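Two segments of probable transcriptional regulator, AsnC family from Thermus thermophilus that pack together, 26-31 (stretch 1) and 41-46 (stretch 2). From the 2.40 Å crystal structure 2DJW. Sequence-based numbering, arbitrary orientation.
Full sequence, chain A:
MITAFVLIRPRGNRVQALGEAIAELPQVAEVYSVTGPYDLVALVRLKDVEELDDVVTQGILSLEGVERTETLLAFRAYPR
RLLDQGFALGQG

Stretch 1, residues 26-31: PQVAEV
Stretch 2 (41-46) VALVRL

A beta bulge interrupts this antiparallel pairing: Val28 (-91/116) lies across from Val44 (-108/152; CA to CA 4.4 Å), but Glu30 (-156/139), two residues on, faces Leu43 (-86/109; CA to CA 5.1 Å), so the register shifts by one. The extra residue is Ala29, whose phi/psi of -88/-29 turns the chain through a corner. The carbonyl of Leu43 accepts from two successive amides, a hydrogen bond from Ala29 N (N to Leu43 O 2.8 Å) and a weak one from Glu30 N (N to Leu43 O 3.3 Å).

Arg45 N (-126/125) donates to Gln27 O at 2.9 Å, nearly straight at 165°, and Leu43 N donates to Glu30 O at 2.8 Å. Gln27 (-86/-9; m, p, chi3 -17°) points its CB sideways, 3.6 Å from Val44 CG1, and its end leads away. Beyond the bulge, Val31 (-142/142) pairs with Ala42 (-104/123) without hydrogen bonds, CA to CA 4.3 Å; there Val31 CA approaches Val41 O at 3.3 Å in a CA-H...O contact. The two segments run 153° apart end to end.

Val28, Val31, Ala42 and Val44 share one face. Their compact apolar side chains suit close strand packing: Val28 (t) sets CG2 4.3 Å from Val44 CG2 and CG1 4.3 Å from Ala42 CB, while Val31 (p) places CG2 4.2 Å from the same Ala42 CB. Val44 is t.

Glu30 and Leu43 occupy the other face. Leu43 (t, p) is buried, and Glu30 (m, t, chi3 42°) ends in a carboxylate with OE2 3.6 Å from Leu43 CD2. A water links Glu30 OE2 (2.9 Å from the water oxygen) to Arg45 NH2 (3.1 Å from it), donating to the former and accepting from the latter. Arg45 (m, m, t, chi4 -174°) also passes Ala29, CG to CB 4.0 Å; the small methyl, pointing toward stretch 2, meets the arginine's aliphatic portion.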

# COMPACT_ATOMS: atom_id res chain seq x y z
N PRO A 26 -5.20 -28.66 -17.28
CA PRO A 26 -6.55 -29.10 -17.63
C PRO A 26 -7.66 -28.27 -16.99
O PRO A 26 -8.78 -28.23 -17.52
CB PRO A 26 -6.60 -30.55 -17.13
CG PRO A 26 -5.49 -30.67 -16.11
CD PRO A 26 -4.42 -29.72 -16.58
N GLN A 27 -7.37 -27.60 -15.88
CA GLN A 27 -8.41 -26.84 -15.16
C GLN A 27 -8.61 -25.40 -15.70
O GLN A 27 -9.58 -24.73 -15.35
CB GLN A 27 -8.16 -26.85 -13.65
CG GLN A 27 -7.80 -28.21 -13.07
CD GLN A 27 -6.31 -28.50 -13.08
OE1 GLN A 27 -5.53 -27.86 -13.78
NE2 GLN A 27 -5.91 -29.48 -12.28
N VAL A 28 -7.72 -24.97 -16.60
CA VAL A 28 -7.73 -23.60 -17.12
C VAL A 28 -8.58 -23.53 -18.38
O VAL A 28 -8.24 -24.15 -19.39
CB VAL A 28 -6.29 -23.13 -17.45
CG1 VAL A 28 -6.29 -21.74 -18.05
CG2 VAL A 28 -5.39 -23.21 -16.19
N ALA A 29 -9.67 -22.76 -18.31
CA ALA A 29 -10.58 -22.58 -19.44
C ALA A 29 -10.18 -21.43 -20.36
O ALA A 29 -10.49 -21.44 -21.57
CB ALA A 29 -12.01 -22.39 -18.96
N GLU A 30 -9.52 -20.43 -19.79
CA GLU A 30 -9.12 -19.22 -20.50
C GLU A 30 -7.95 -18.66 -19.73
O GLU A 30 -7.94 -18.71 -18.53
CB GLU A 30 -10.26 -18.19 -20.55
CG GLU A 30 -11.49 -18.59 -21.40
CD GLU A 30 -12.66 -17.63 -21.28
OE1 GLU A 30 -12.43 -16.39 -21.30
OE2 GLU A 30 -13.82 -18.12 -21.20
N VAL A 31 -6.93 -18.18 -20.44
CA VAL A 31 -5.85 -17.43 -19.80
C VAL A 31 -5.40 -16.30 -20.71
O VAL A 31 -5.39 -16.44 -21.94
CB VAL A 31 -4.69 -18.33 -19.30
CG1 VAL A 31 -4.19 -19.26 -20.38
CG2 VAL A 31 -3.55 -17.48 -18.65
N VAL A 41 -4.00 -13.48 -16.22
CA VAL A 41 -5.15 -13.93 -15.43
C VAL A 41 -5.57 -15.27 -15.98
O VAL A 41 -5.80 -15.38 -17.19
CB VAL A 41 -6.39 -12.97 -15.52
CG1 VAL A 41 -7.59 -13.52 -14.73
CG2 VAL A 41 -6.06 -11.58 -15.03
N ALA A 42 -5.69 -16.28 -15.10
CA ALA A 42 -6.31 -17.53 -15.51
C ALA A 42 -7.74 -17.71 -14.99
O ALA A 42 -7.97 -17.69 -13.79
CB ALA A 42 -5.44 -18.75 -15.11
N LEU A 43 -8.68 -17.91 -15.91
CA LEU A 43 -10.02 -18.35 -15.57
C LEU A 43 -10.02 -19.89 -15.48
O LEU A 43 -9.92 -20.58 -16.51
CB LEU A 43 -11.03 -17.86 -16.60
CG LEU A 43 -12.49 -18.31 -16.45
CD1 LEU A 43 -13.08 -17.77 -15.15
CD2 LEU A 43 -13.33 -17.87 -17.65
N VAL A 44 -10.15 -20.39 -14.25
CA VAL A 44 -10.08 -21.80 -13.92
C VAL A 44 -11.49 -22.33 -13.55
O VAL A 44 -12.35 -21.57 -13.08
CB VAL A 44 -9.06 -22.05 -12.76
CG1 VAL A 44 -8.83 -23.51 -12.55
CG2 VAL A 44 -7.70 -21.42 -13.05
N ARG A 45 -11.73 -23.62 -13.80
CA ARG A 45 -12.97 -24.29 -13.41
C ARG A 45 -12.60 -25.48 -12.58
O ARG A 45 -11.81 -26.31 -13.03
CB ARG A 45 -13.76 -24.76 -14.64
CG ARG A 45 -13.97 -23.71 -15.71
CD ARG A 45 -14.92 -22.62 -15.29
NE ARG A 45 -15.34 -21.86 -16.46
CZ ARG A 45 -16.07 -20.76 -16.43
NH1 ARG A 45 -16.48 -20.27 -15.27
NH2 ARG A 45 -16.40 -20.16 -17.57
N LEU A 46 -13.14 -25.57 -11.37
CA LEU A 46 -12.72 -26.62 -10.44
C LEU A 46 -13.82 -27.61 -10.05
O LEU A 46 -14.97 -27.21 -9.85
CB LEU A 46 -12.12 -26.01 -9.17
CG LEU A 46 -11.06 -24.90 -9.33
CD1 LEU A 46 -11.04 -24.01 -8.10
CD2 LEU A 46 -9.69 -25.53 -9.61
O HOH W 1 -15.02 -20.58 -20.29